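Local coordinates for MccF (Escherichia coli, PDB 4IIY), which is the microcin C7 self-immunity protein of the peptidase S66 family and probably works as a hydrolase of the carboxypeptidase type, at residues L35-L40 against P138-G143; E103-P108 against D132-N137; G244-L249 against L267-S272; A297-K302 against D332-S337. The protein carries 1 engineered substitution. All coordinates share one frame; numbering follows the deposited sequence.

How the contacts relate
Contacts 1 and 2 lie together in the N-terminal part of the chain, with centres about 11 Å apart, and contact 2 is nested in the loop that contact 1 closes; Lys139 NZ of contact 1 probably donates to Asn107 O of contact 2 over 3.0 Å. Contacts 3 and 4, with centres about 10 Å apart, share the C-terminal sheet, where Ile269 O and Gly301 N are probably hydrogen-bonded at 2.9 Å. Both contribute to the active site: contact 3 holds Glu270, a predicted charge-relay residue, and touches the bound glutamylsulfamoyl inosine, while Ser337 of contact 4 brings its side chain to about 3 Å from that of Glu270. Contacts 2 and 4 lie farthest apart, with centres about 31 Å from each other.

Contact 1. Residues L35-L40 against P138-G143; sequences LLAAPL and PKIIIG. With EDO (1,2-ethanediol), chain P.
Ala37 and Ile140 meet where the loop ahead of strand 45-49 lies across the start of strand 140-143, a member of the mostly parallel sheet of the N-terminal domain. The methyl of Ala37 presses on the backbone rather than on a side chain: its CB sits 3.3 Å from Lys139 C, so close that a small residue suits the place. On one side of this methyl comes Pro138, whose ring carbon CB lies 3.9 Å from Leu36 O, with Leu35 CD1 approaching Pro138 CG at 4.4 Å. On the strand side comes Ile140, with CG1 4.0 Å from Ala37 CB. Ile140 CG1 stands anti to the carbonyl carbon (chi1 -61°), and the extended second torsion carries CD1 on along the loop, to 3.5 Å from Ala38 O and 3.9 Å from Leu40 CB. The same isoleucine also packs on Leu190 of helix 178-191 and Phe163 of strand 162-164. Shortened to an alanine, Ile140 would probably leave a gap between the strand and Ala38 and Leu40, and the loop would lose much of its apolar hold on the sheet. Lys139 turns its chain the other way, giving NZ to Ile110 O and Asn107 O. Polar contact between the two segments runs through one water, which accepts from Ala38 N at 2.9 Å and donates to Pro138 O at 2.7 Å.

Contact 2. Residues E103-P108 against D132-N137; sequences ELVYNP and DAIIAN
Helices 94-105 and 131-136 of the alpha/beta domain meet through Val105 on the first and Ala133 and Ile134 on the second, each helix leading into one of the neighbouring parallel strands 110-115 and 140-143. The branched valine divides its methyls between the two partners. CG1, anti to the backbone N (chi1 175°), lies 3.9 Å from Ala133 CB and reaches that residue's carbonyl, while CG2 meets Ile134 CG1 at 4.0 Å, the two side chains crossing at about a right angle. Tyr106 starts away from the other helix but swings its ring back, so that Ala133 CB sits at the ring's edge, in plane, 3.6 Å from CE1; its hydroxyl is hydrogen-bonded to Asp130. The small alanine allows both approaches. Asn137, the first residue to leave the helix, folds its amide back: ND2 donates to a lone pair of Ala133 O at 2.8 Å, an oxygen that Asn137 N also binds. Close packing of neighbouring helices beside a parallel sheet is typical of alpha/beta folds built from beta-alpha-beta crossovers.

Contact 3. Residues G244-L249 against L267-S272; sequences GNLNTL and LFIEDS. With 1EI (5'-O-(L-alpha-glutamylsulfamoyl)inosine), chain K; EDO (1,2-ethanediol), chain L.
The amide of Asn245 and the carboxylate of Glu270 stand with their planes 59° apart: ND2 donates within its own amide plane, but reaches OE2 from above the carboxylate, 60° out of it, at 3.0 Å. Gly244 N approaches the Phe268 ring obliquely, nearest CD2. Asp271 offers the syn lone pair of OD1 to Asn247 N at 2.9 Å. Strands 236-245 and 266-270 pair in parallel, Gly244 with Ile269 and Asn245 with Glu270; a CB on Gly244 would collide with the preceding carbonyl oxygen. Asn245 N-caps helix 246-249, its OD1 accepting from Thr248 N at 3.0 Å and from Thr248 OG1. Were Asn245 an alanine, Glu270 OE2 would probably lose this donor and Thr248 N its cap. Glu270 also binds Tyr164 through OE2 and His338 through OE1, consistent with a charge relay. A water links Asn245 ND2 and Asp271 OD1 and, weakly, OE2 of the bound glutamylsulfamoyl inosine. Asn247 ND2 donates to the same OE2 at 2.9 Å, so this helix start probably helps recognise the glutamyl carboxylate.

Contact 4. Residues A297-K302 against D332-S337; sequences AIILGK and DGFDCS. With EDO (1,2-ethanediol), chain L.
Lys302 NZ forms a salt bridge with Asp335 OD1 at 2.7 Å, met from above the carboxylate plane, and donates to Gly333 O at 2.8 Å. The pair lies where the parallel strands 297-301 and 330-334, joined through helix 315-323 in a beta-alpha-beta unit, run on into loops. The long lysine chain runs extended along Gly333 and bends at its last torsion (chi4 65°) to turn NZ onto both oxygens; Asn227 and, by cation-pi, Trp206 are further partners. A beta bulge shifts the register after Leu300, and Leu300 O accepts from both Gly333 N at 2.8 Å and Phe334 N at 3.0 Å. Gly333 sits in the bulge at phi 109°, where any CB would jam on the carbonyl before it; a CB on Gly301 would run into Cys336 O. Ser337 OG donates to a lone pair of Lys302 O at 2.8 Å, in the carbonyl plane. Leu300 CD1 lies against the Asp332 carboxylate, the side chains crossing obliquely. In the apolar contact, Ile299 CG2 touches Phe334 CB at 3.5 Å.

Contact 1. Residues L35-L40 against P138-G143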
loop_
_atom_site.group_PDB
_atom_site.type_symbol
_atom_site.label_atom_id
_atom_site.label_comp_id
_atom_site.label_asym_id
_atom_site.label_seq_id
_atom_site.Cartn_x
_atom_site.Cartn_y
_atom_site.Cartn_z
ATOM N N LEU B 35 -2.289 -14.921 25.185
ATOM C CA LEU B 35 -3.678 -15.186 25.522
ATOM C C LEU B 35 -4.232 -16.205 24.529
ATOM O O LEU B 35 -4.092 -16.022 23.315
ATOM C CB LEU B 35 -4.471 -13.882 25.472
ATOM C CG LEU B 35 -5.975 -13.945 25.723
ATOM C CD1 LEU B 35 -6.278 -14.416 27.143
ATOM C CD2 LEU B 35 -6.609 -12.590 25.466
ATOM N N LEU B 36 -4.845 -17.270 25.044
ATOM C CA LEU B 36 -5.323 -18.376 24.211
ATOM C C LEU B 36 -6.831 -18.553 24.267
ATOM O O LEU B 36 -7.440 -18.475 25.338
ATOM C CB LEU B 36 -4.661 -19.687 24.640
ATOM C CG LEU B 36 -3.137 -19.719 24.664
ATOM C CD1 LEU B 36 -2.665 -21.106 25.081
ATOM C CD2 LEU B 36 -2.563 -19.337 23.301
ATOM N N ALA B 37 -7.435 -18.795 23.109
ATOM C CA ALA B 37 -8.858 -19.114 23.034
ATOM C C ALA B 37 -9.101 -20.590 23.343
ATOM O O ALA B 37 -8.198 -21.423 23.219
ATOM C CB ALA B 37 -9.398 -18.776 21.648
ATOM N N ALA B 38 -10.331 -20.911 23.740
ATOM C CA ALA B 38 -10.750 -22.302 23.870
ATOM C C ALA B 38 -10.732 -22.989 22.504
ATOM O O ALA B 38 -10.996 -22.356 21.474
ATOM C CB ALA B 38 -12.144 -22.381 24.478
ATOM N N PRO B 39 -10.433 -24.292 22.482
ATOM C CA PRO B 39 -10.362 -25.001 21.203
ATOM C C PRO B 39 -11.739 -25.206 20.578
ATOM O O PRO B 39 -12.760 -25.146 21.263
ATOM C CB PRO B 39 -9.744 -26.347 21.588
ATOM C CG PRO B 39 -10.150 -26.544 23.022
ATOM C CD PRO B 39 -10.112 -25.164 23.625
ATOM N N LEU B 40 -11.751 -25.447 19.273
ATOM C CA LEU B 40 -12.974 -25.770 18.554
ATOM C C LEU B 40 -13.348 -27.240 18.781
ATOM O O LEU B 40 -12.480 -28.076 19.051
ATOM C CB LEU B 40 -12.776 -25.511 17.060
ATOM C CG LEU B 40 -14.006 -25.523 16.157
ATOM C CD1 LEU B 40 -14.916 -24.360 16.487
ATOM C CD2 LEU B 40 -13.583 -25.465 14.689
ATOM N N PRO B 138 -12.069 -14.585 25.222
ATOM C CA PRO B 138 -11.245 -14.961 24.067
ATOM C C PRO B 138 -11.950 -15.988 23.189
ATOM O O PRO B 138 -12.587 -16.920 23.696
ATOM C CB PRO B 138 -9.975 -15.543 24.699
ATOM C CG PRO B 138 -10.297 -15.766 26.143
ATOM C CD PRO B 138 -11.387 -14.817 26.506
ATOM N N LYS B 139 -11.857 -15.796 21.878
ATOM C CA LYS B 139 -12.438 -16.720 20.912
ATOM C C LYS B 139 -11.434 -16.936 19.793
ATOM O O LYS B 139 -10.473 -16.176 19.660
ATOM C CB LYS B 139 -13.751 -16.167 20.340
ATOM C CG LYS B 139 -14.866 -15.995 21.386
ATOM C CD LYS B 139 -16.095 -15.326 20.785
ATOM C CE LYS B 139 -17.060 -14.841 21.862
ATOM N NZ LYS B 139 -17.564 -15.946 22.736
ATOM N N ILE B 140 -11.651 -17.981 19.006
ATOM C CA ILE B 140 -10.871 -18.205 17.802
ATOM C C ILE B 140 -11.298 -17.191 16.745
ATOM O O ILE B 140 -12.452 -17.185 16.318
ATOM C CB ILE B 140 -11.103 -19.625 17.263
ATOM C CG1 ILE B 140 -10.663 -20.668 18.299
ATOM C CG2 ILE B 140 -10.374 -19.818 15.929
ATOM C CD1 ILE B 140 -11.161 -22.066 18.006
ATOM N N ILE B 141 -10.377 -16.325 16.333
ATOM C CA ILE B 141 -10.655 -15.330 15.302
ATOM C C ILE B 141 -9.862 -15.750 14.074
ATOM O O ILE B 141 -8.645 -15.939 14.166
ATOM C CB ILE B 141 -10.206 -13.912 15.733
ATOM C CG1 ILE B 141 -10.659 -13.587 17.160
ATOM C CG2 ILE B 141 -10.686 -12.872 14.720
ATOM C CD1 ILE B 141 -12.124 -13.581 17.356
ATOM N N ILE B 142 -10.543 -15.921 12.945
ATOM C CA ILE B 142 -9.928 -16.513 11.763
ATOM C C ILE B 142 -10.379 -15.843 10.465
ATOM O O ILE B 142 -11.547 -15.468 10.299
ATOM C CB ILE B 142 -10.168 -18.051 11.734
ATOM C CG1 ILE B 142 -9.325 -18.742 10.654
ATOM C CG2 ILE B 142 -11.661 -18.372 11.590
ATOM C CD1 ILE B 142 -9.221 -20.242 10.868
ATOM N N GLY B 143 -9.418 -15.667 9.564
ATOM C CA GLY B 143 -9.657 -15.144 8.229
ATOM C C GLY B 143 -8.312 -14.882 7.582
ATOM O O GLY B 143 -7.280 -15.331 8.084
HETATM C C1 EDO P . -15.496 -26.656 24.284
HETATM O O1 EDO P . -14.231 -26.207 24.789
HETATM C C2 EDO P . -15.449 -26.781 22.763
HETATM O O2 EDO P . -15.368 -25.487 22.148
HETATM O O HOH W 1 -11.958 -18.996 25.284
#

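Contact 2. Residues E103-P108 against D132-N137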
loop_
_atom_site.group_PDB
_atom_site.type_symbol
_atom_site.label_atom_id
_atom_site.label_comp_id
_atom_site.label_asym_id
_atom_site.label_seq_id
_atom_site.Cartn_x
_atom_site.Cartn_y
_atom_site.Cartn_z
ATOM N N GLU B 103 -20.379 -7.412 18.388
ATOM C CA GLU B 103 -21.566 -8.167 18.784
ATOM C C GLU B 103 -21.313 -9.672 18.805
ATOM O O GLU B 103 -21.888 -10.396 19.616
ATOM C CB GLU B 103 -22.752 -7.816 17.890
ATOM C CG GLU B 103 -23.330 -6.448 18.200
ATOM C CD GLU B 103 -24.504 -6.096 17.309
ATOM O OE1 GLU B 103 -24.838 -6.904 16.420
ATOM O OE2 GLU B 103 -25.090 -5.010 17.497
ATOM N N LEU B 104 -20.431 -10.151 17.938
ATOM C CA LEU B 104 -20.058 -11.556 17.969
ATOM C C LEU B 104 -19.188 -11.858 19.186
ATOM O O LEU B 104 -19.340 -12.910 19.810
ATOM C CB LEU B 104 -19.364 -11.972 16.669
ATOM C CG LEU B 104 -20.190 -11.785 15.392
ATOM C CD1 LEU B 104 -19.361 -12.175 14.175
ATOM C CD2 LEU B 104 -21.489 -12.579 15.431
ATOM N N VAL B 105 -18.286 -10.940 19.527
ATOM C CA VAL B 105 -17.464 -11.109 20.723
ATOM C C VAL B 105 -18.335 -11.206 21.983
ATOM O O VAL B 105 -18.005 -11.946 22.913
ATOM C CB VAL B 105 -16.434 -9.960 20.867
ATOM C CG1 VAL B 105 -15.669 -10.080 22.184
ATOM C CG2 VAL B 105 -15.478 -9.948 19.666
ATOM N N TYR B 106 -19.449 -10.475 21.995
ATOM C CA TYR B 106 -20.323 -10.421 23.171
ATOM C C TYR B 106 -21.188 -11.667 23.332
ATOM O O TYR B 106 -21.815 -11.859 24.375
ATOM C CB TYR B 106 -21.257 -9.211 23.094
ATOM C CG TYR B 106 -20.583 -7.863 23.015
ATOM C CD1 TYR B 106 -19.326 -7.650 23.566
ATOM C CD2 TYR B 106 -21.215 -6.797 22.390
ATOM C CE1 TYR B 106 -18.716 -6.402 23.484
ATOM C CE2 TYR B 106 -20.615 -5.559 22.301
ATOM C CZ TYR B 106 -19.368 -5.365 22.854
ATOM O OH TYR B 106 -18.761 -4.134 22.779
ATOM N N ASN B 107 -21.252 -12.498 22.300
ATOM C CA ASN B 107 -22.130 -13.665 22.305
ATOM C C ASN B 107 -21.440 -14.872 22.950
ATOM O O ASN B 107 -20.512 -15.438 22.379
ATOM C CB ASN B 107 -22.547 -13.988 20.864
ATOM C CG ASN B 107 -23.630 -15.050 20.786
ATOM O OD1 ASN B 107 -23.724 -15.924 21.648
ATOM N ND2 ASN B 107 -24.454 -14.980 19.744
ATOM N N PRO B 108 -21.899 -15.287 24.145
ATOM C CA PRO B 108 -21.166 -16.343 24.857
ATOM C C PRO B 108 -21.272 -17.717 24.199
ATOM O O PRO B 108 -20.499 -18.613 24.545
ATOM C CB PRO B 108 -21.840 -16.367 26.235
ATOM C CG PRO B 108 -23.223 -15.905 25.967
ATOM C CD PRO B 108 -23.120 -14.873 24.864
ATOM N N ASP B 132 -11.225 -4.822 25.391
ATOM C CA ASP B 132 -11.450 -5.351 26.730
ATOM C C ASP B 132 -12.363 -6.571 26.685
ATOM O O ASP B 132 -12.138 -7.548 27.398
ATOM C CB ASP B 132 -12.043 -4.280 27.648
ATOM C CG ASP B 132 -11.038 -3.212 28.029
ATOM O OD1 ASP B 132 -9.821 -3.481 27.954
ATOM O OD2 ASP B 132 -11.473 -2.106 28.417
ATOM N N ALA B 133 -13.386 -6.532 25.838
ATOM C CA ALA B 133 -14.310 -7.657 25.720
ATOM C C ALA B 133 -13.620 -8.858 25.071
ATOM O O ALA B 133 -13.900 -10.003 25.421
ATOM C CB ALA B 133 -15.553 -7.263 24.942
ATOM N N ILE B 134 -12.718 -8.598 24.127
ATOM C CA ILE B 134 -11.947 -9.665 23.493
ATOM C C ILE B 134 -11.072 -10.362 24.526
ATOM O O ILE B 134 -10.967 -11.589 24.546
ATOM C CB ILE B 134 -11.089 -9.117 22.341
ATOM C CG1 ILE B 134 -12.002 -8.646 21.208
ATOM C CG2 ILE B 134 -10.113 -10.175 21.836
ATOM C CD1 ILE B 134 -11.293 -7.861 20.120
ATOM N N ILE B 135 -10.457 -9.581 25.406
ATOM C CA ILE B 135 -9.637 -10.149 26.465
ATOM C C ILE B 135 -10.478 -10.957 27.451
ATOM O O ILE B 135 -10.073 -12.039 27.880
ATOM C CB ILE B 135 -8.859 -9.048 27.198
ATOM C CG1 ILE B 135 -7.796 -8.462 26.264
ATOM C CG2 ILE B 135 -8.221 -9.587 28.476
ATOM C CD1 ILE B 135 -7.237 -7.136 26.724
ATOM N N ALA B 136 -11.655 -10.441 27.787
ATOM C CA ALA B 136 -12.530 -11.098 28.759
ATOM C C ALA B 136 -13.150 -12.378 28.203
ATOM O O ALA B 136 -13.464 -13.305 28.953
ATOM C CB ALA B 136 -13.631 -10.140 29.216
ATOM N N ASN B 137 -13.327 -12.416 26.885
ATOM C CA ASN B 137 -14.028 -13.507 26.216
ATOM C C ASN B 137 -13.243 -13.983 24.998
ATOM O O ASN B 137 -13.684 -13.788 23.864
ATOM C CB ASN B 137 -15.418 -13.046 25.760
ATOM C CG ASN B 137 -16.192 -12.332 26.856
ATOM O OD1 ASN B 137 -16.813 -12.969 27.708
ATOM N ND2 ASN B 137 -16.160 -11.001 26.838
#

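Contact 3. Residues G244-L249 against L267-S272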
loop_
_atom_site.group_PDB
_atom_site.type_symbol
_atom_site.label_atom_id
_atom_site.label_comp_id
_atom_site.label_asym_id
_atom_site.label_seq_id
_atom_site.Cartn_x
_atom_site.Cartn_y
_atom_site.Cartn_z
ATOM N N GLY B 244 1.241 -11.855 7.802
ATOM C CA GLY B 244 -0.043 -12.015 7.135
ATOM C C GLY B 244 0.039 -11.504 5.715
ATOM O O GLY B 244 1.074 -11.641 5.044
ATOM N N ASN B 245 -1.054 -10.911 5.249
ATOM C CA ASN B 245 -1.068 -10.340 3.908
ATOM C C ASN B 245 -0.242 -9.062 3.900
ATOM O O ASN B 245 -0.561 -8.098 4.596
ATOM C CB ASN B 245 -2.506 -10.070 3.466
ATOM C CG ASN B 245 -2.595 -9.546 2.043
ATOM O OD1 ASN B 245 -2.618 -8.328 1.810
ATOM N ND2 ASN B 245 -2.669 -10.458 1.079
ATOM N N LEU B 246 0.818 -9.047 3.105
ATOM C CA LEU B 246 1.795 -7.967 3.178
ATOM C C LEU B 246 1.227 -6.632 2.706
ATOM O O LEU B 246 1.404 -5.611 3.365
ATOM C CB LEU B 246 3.067 -8.347 2.420
ATOM C CG LEU B 246 4.171 -7.299 2.362
ATOM C CD1 LEU B 246 4.567 -6.812 3.753
ATOM C CD2 LEU B 246 5.376 -7.874 1.605
ATOM N N ASN B 247 0.523 -6.625 1.578
ATOM C CA ASN B 247 -0.085 -5.381 1.147
ATOM C C ASN B 247 -1.017 -4.816 2.228
ATOM O O ASN B 247 -1.049 -3.605 2.472
ATOM C CB ASN B 247 -0.832 -5.582 -0.166
ATOM C CG ASN B 247 -1.189 -4.273 -0.829
ATOM O OD1 ASN B 247 -0.316 -3.471 -1.145
ATOM N ND2 ASN B 247 -2.478 -4.046 -1.036
ATOM N N THR B 248 -1.795 -5.677 2.873
ATOM C CA THR B 248 -2.693 -5.211 3.926
ATOM C C THR B 248 -1.949 -4.615 5.128
ATOM O O THR B 248 -2.421 -3.659 5.749
ATOM C CB THR B 248 -3.621 -6.344 4.393
ATOM O OG1 THR B 248 -4.391 -6.799 3.280
ATOM C CG2 THR B 248 -4.575 -5.866 5.478
ATOM N N LEU B 249 -0.783 -5.162 5.458
ATOM C CA LEU B 249 -0.005 -4.642 6.577
ATOM C C LEU B 249 0.346 -3.163 6.394
ATOM O O LEU B 249 0.508 -2.440 7.376
ATOM C CB LEU B 249 1.261 -5.469 6.805
ATOM C CG LEU B 249 1.021 -6.875 7.366
ATOM C CD1 LEU B 249 2.324 -7.674 7.363
ATOM C CD2 LEU B 249 0.410 -6.851 8.767
ATOM N N LEU B 267 9.184 -14.301 9.685
ATOM C CA LEU B 267 8.229 -13.456 8.979
ATOM C C LEU B 267 7.390 -14.302 8.048
ATOM O O LEU B 267 7.941 -15.008 7.209
ATOM C CB LEU B 267 8.958 -12.396 8.153
ATOM C CG LEU B 267 8.047 -11.468 7.341
ATOM C CD1 LEU B 267 7.299 -10.534 8.268
ATOM C CD2 LEU B 267 8.863 -10.689 6.327
ATOM N N PHE B 268 6.067 -14.224 8.181
ATOM C CA PHE B 268 5.140 -14.869 7.254
ATOM C C PHE B 268 4.454 -13.778 6.434
ATOM O O PHE B 268 3.814 -12.880 6.999
ATOM C CB PHE B 268 4.099 -15.688 8.027
ATOM C CG PHE B 268 2.894 -16.054 7.208
ATOM C CD1 PHE B 268 3.010 -16.922 6.135
ATOM C CD2 PHE B 268 1.650 -15.518 7.498
ATOM C CE1 PHE B 268 1.891 -17.246 5.359
ATOM C CE2 PHE B 268 0.533 -15.843 6.732
ATOM C CZ PHE B 268 0.658 -16.707 5.664
ATOM N N ILE B 269 4.596 -13.859 5.114
ATOM C CA ILE B 269 3.975 -12.886 4.219
ATOM C C ILE B 269 3.409 -13.578 2.983
ATOM O O ILE B 269 4.002 -14.529 2.439
ATOM C CB ILE B 269 4.948 -11.768 3.787
ATOM C CG1 ILE B 269 6.301 -12.368 3.414
ATOM C CG2 ILE B 269 5.089 -10.732 4.892
ATOM C CD1 ILE B 269 7.248 -11.381 2.737
ATOM N N GLU B 270 2.239 -13.121 2.551
ATOM C CA GLU B 270 1.667 -13.577 1.289
ATOM C C GLU B 270 0.969 -12.408 0.624
ATOM O O GLU B 270 0.512 -11.477 1.296
ATOM C CB GLU B 270 0.708 -14.757 1.500
ATOM C CG GLU B 270 -0.563 -14.448 2.292
ATOM C CD GLU B 270 -1.754 -14.022 1.426
ATOM O OE1 GLU B 270 -1.823 -14.399 0.227
ATOM O OE2 GLU B 270 -2.645 -13.304 1.954
ATOM N N ASP B 271 0.899 -12.447 -0.701
ATOM C CA ASP B 271 0.128 -11.462 -1.455
ATOM C C ASP B 271 -0.637 -12.161 -2.578
ATOM O O ASP B 271 -0.390 -13.325 -2.876
ATOM C CB ASP B 271 1.009 -10.329 -2.014
ATOM C CG ASP B 271 1.343 -9.265 -0.977
ATOM O OD1 ASP B 271 0.390 -8.647 -0.457
ATOM O OD2 ASP B 271 2.543 -9.034 -0.700
ATOM N N SER B 272 -1.555 -11.423 -3.195
ATOM C CA SER B 272 -2.459 -11.948 -4.207
ATOM C C SER B 272 -2.606 -11.010 -5.396
ATOM O O SER B 272 -2.836 -9.818 -5.228
ATOM C CB SER B 272 -3.843 -12.175 -3.585
ATOM O OG SER B 272 -4.857 -12.289 -4.585
HETATM O O6 1EI K . -15.252 -12.509 -8.969
HETATM C C6 1EI K . -14.345 -13.257 -8.543
HETATM N N1 1EI K . -13.861 -14.269 -9.290
HETATM C C2 1EI K . -12.890 -15.084 -8.843
HETATM N N3 1EI K . -12.329 -14.962 -7.628
HETATM C C5 1EI K . -13.780 -13.055 -7.197
HETATM C C4 1EI K . -12.731 -13.986 -6.787
HETATM N N7 1EI K . -13.972 -12.209 -6.164
HETATM C C8 1EI K . -13.115 -12.564 -5.177
HETATM N N9 1EI K . -12.381 -13.620 -5.560
HETATM C "C1'" 1EI K . -11.335 -14.290 -4.768
HETATM O "O4'" 1EI K . -11.604 -14.231 -3.375
HETATM C "C2'" 1EI K . -10.032 -13.545 -4.970
HETATM O "O2'" 1EI K . -9.312 -14.107 -6.067
HETATM C "C3'" 1EI K . -9.312 -13.746 -3.656
HETATM O "O3'" 1EI K . -8.317 -14.755 -3.808
HETATM C "C4'" 1EI K . -10.360 -14.251 -2.680
HETATM C "C5'" 1EI K . -10.426 -13.394 -1.422
HETATM O "O5'" 1EI K . -10.813 -12.054 -1.738
HETATM S SBF 1EI K . -10.572 -10.958 -0.692
HETATM O OAE 1EI K . -11.600 -9.950 -0.834
HETATM O OAF 1EI K . -10.621 -11.606 0.592
HETATM N NAQ 1EI K . -9.154 -10.401 -0.965
HETATM C C 1EI K . -8.473 -9.515 -0.207
HETATM O O 1EI K . -8.835 -8.998 0.843
HETATM C CA 1EI K . -7.097 -9.158 -0.692
HETATM N N 1EI K . -6.831 -9.767 -1.984
HETATM C CB 1EI K . -6.946 -7.642 -0.746
HETATM C CG 1EI K . -5.541 -7.213 -0.333
HETATM C CD 1EI K . -4.575 -7.377 -1.484
HETATM O OE1 1EI K . -4.888 -8.123 -2.435
HETATM O OE2 1EI K . -3.499 -6.756 -1.437
HETATM C C1 EDO L . 4.233 -13.861 -1.324
HETATM O O1 EDO L . 2.960 -14.334 -1.797
HETATM C C2 EDO L . 5.173 -13.523 -2.471
HETATM O O2 EDO L . 4.683 -12.371 -3.174
HETATM O O HOH W 2 -2.035 -9.134 -1.486
#

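Contact 4. Residues A297-K302 against D332-S337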
loop_
_atom_site.group_PDB
_atom_site.type_symbol
_atom_site.label_atom_id
_atom_site.label_comp_id
_atom_site.label_asym_id
_atom_site.label_seq_id
_atom_site.Cartn_x
_atom_site.Cartn_y
_atom_site.Cartn_z
ATOM N N ALA B 297 14.024 -16.233 9.554
ATOM C CA ALA B 297 13.559 -16.945 8.369
ATOM C C ALA B 297 12.355 -16.192 7.817
ATOM O O ALA B 297 11.734 -15.388 8.520
ATOM C CB ALA B 297 13.183 -18.397 8.706
ATOM N N ILE B 298 12.040 -16.464 6.555
ATOM C CA ILE B 298 10.867 -15.900 5.902
ATOM C C ILE B 298 10.055 -17.030 5.285
ATOM O O ILE B 298 10.617 -17.929 4.653
ATOM C CB ILE B 298 11.279 -14.909 4.791
ATOM C CG1 ILE B 298 12.051 -13.730 5.393
ATOM C CG2 ILE B 298 10.052 -14.422 4.010
ATOM C CD1 ILE B 298 12.880 -12.986 4.381
ATOM N N ILE B 299 8.738 -16.977 5.484
ATOM C CA ILE B 299 7.795 -17.848 4.794
ATOM C C ILE B 299 7.032 -17.016 3.769
ATOM O O ILE B 299 6.371 -16.032 4.132
ATOM C CB ILE B 299 6.776 -18.457 5.767
ATOM C CG1 ILE B 299 7.471 -19.244 6.887
ATOM C CG2 ILE B 299 5.769 -19.342 5.016
ATOM C CD1 ILE B 299 6.547 -19.562 8.052
ATOM N N LEU B 300 7.145 -17.383 2.495
ATOM C CA LEU B 300 6.337 -16.764 1.451
ATOM C C LEU B 300 5.172 -17.692 1.143
ATOM O O LEU B 300 5.378 -18.842 0.715
ATOM C CB LEU B 300 7.145 -16.560 0.167
ATOM C CG LEU B 300 8.425 -15.727 0.250
ATOM C CD1 LEU B 300 9.105 -15.699 -1.110
ATOM C CD2 LEU B 300 8.139 -14.306 0.736
ATOM N N GLY B 301 3.945 -17.229 1.363
ATOM C CA GLY B 301 2.794 -17.987 0.903
ATOM C C GLY B 301 2.751 -17.996 -0.620
ATOM O O GLY B 301 3.226 -17.055 -1.270
ATOM N N LYS B 302 2.188 -19.043 -1.216
ATOM C CA LYS B 302 2.039 -19.039 -2.672
ATOM C C LYS B 302 1.254 -17.797 -3.093
ATOM O O LYS B 302 0.217 -17.482 -2.512
ATOM C CB LYS B 302 1.305 -20.287 -3.170
ATOM C CG LYS B 302 2.074 -21.596 -3.022
ATOM C CD LYS B 302 1.369 -22.705 -3.809
ATOM C CE LYS B 302 2.199 -23.972 -3.895
ATOM N NZ LYS B 302 2.410 -24.590 -2.558
ATOM N N ASP B 332 9.672 -20.990 0.410
ATOM C CA ASP B 332 8.963 -20.352 -0.689
ATOM C C ASP B 332 7.809 -21.213 -1.171
ATOM O O ASP B 332 8.024 -22.251 -1.790
ATOM C CB ASP B 332 9.920 -20.094 -1.850
ATOM C CG ASP B 332 9.262 -19.346 -2.995
ATOM O OD1 ASP B 332 8.181 -18.764 -2.785
ATOM O OD2 ASP B 332 9.835 -19.334 -4.102
ATOM N N GLY B 333 6.580 -20.784 -0.900
ATOM C CA GLY B 333 5.408 -21.469 -1.409
ATOM C C GLY B 333 4.597 -22.230 -0.378
ATOM O O GLY B 333 3.996 -23.254 -0.690
ATOM N N PHE B 334 4.552 -21.741 0.854
ATOM C CA PHE B 334 3.683 -22.334 1.867
ATOM C C PHE B 334 2.214 -22.159 1.460
ATOM O O PHE B 334 1.823 -21.103 0.946
ATOM C CB PHE B 334 3.973 -21.696 3.238
ATOM C CG PHE B 334 3.292 -22.366 4.413
ATOM C CD1 PHE B 334 3.407 -23.729 4.640
ATOM C CD2 PHE B 334 2.588 -21.604 5.330
ATOM C CE1 PHE B 334 2.797 -24.318 5.740
ATOM C CE2 PHE B 334 1.989 -22.183 6.434
ATOM C CZ PHE B 334 2.090 -23.548 6.638
ATOM N N ASP B 335 1.414 -23.198 1.689
ATOM C CA ASP B 335 0.012 -23.209 1.283
ATOM C C ASP B 335 -0.880 -22.559 2.333
ATOM O O ASP B 335 -1.801 -23.177 2.871
ATOM C CB ASP B 335 -0.445 -24.639 0.994
ATOM C CG ASP B 335 0.291 -25.244 -0.180
ATOM O OD1 ASP B 335 -0.011 -24.857 -1.332
ATOM O OD2 ASP B 335 1.195 -26.084 0.049
ATOM N N CYS B 336 -0.604 -21.291 2.611
ATOM C CA CYS B 336 -1.424 -20.517 3.532
ATOM C C CYS B 336 -1.514 -19.123 2.940
ATOM O O CYS B 336 -0.721 -18.231 3.276
ATOM C CB CYS B 336 -0.812 -20.526 4.938
ATOM S SG CYS B 336 -1.834 -19.767 6.210
ATOM N N SER B 337 -2.449 -18.952 2.014
ATOM C CA SER B 337 -2.484 -17.764 1.177
ATOM C C SER B 337 -3.816 -17.731 0.448
ATOM O O SER B 337 -4.786 -18.323 0.920
ATOM C CB SER B 337 -1.321 -17.790 0.184
ATOM O OG SER B 337 -1.498 -18.824 -0.767
HETATM C C1 EDO L . 4.233 -13.861 -1.324
HETATM O O1 EDO L . 2.960 -14.334 -1.797
HETATM C C2 EDO L . 5.173 -13.523 -2.471
HETATM O O2 EDO L . 4.683 -12.371 -3.174
#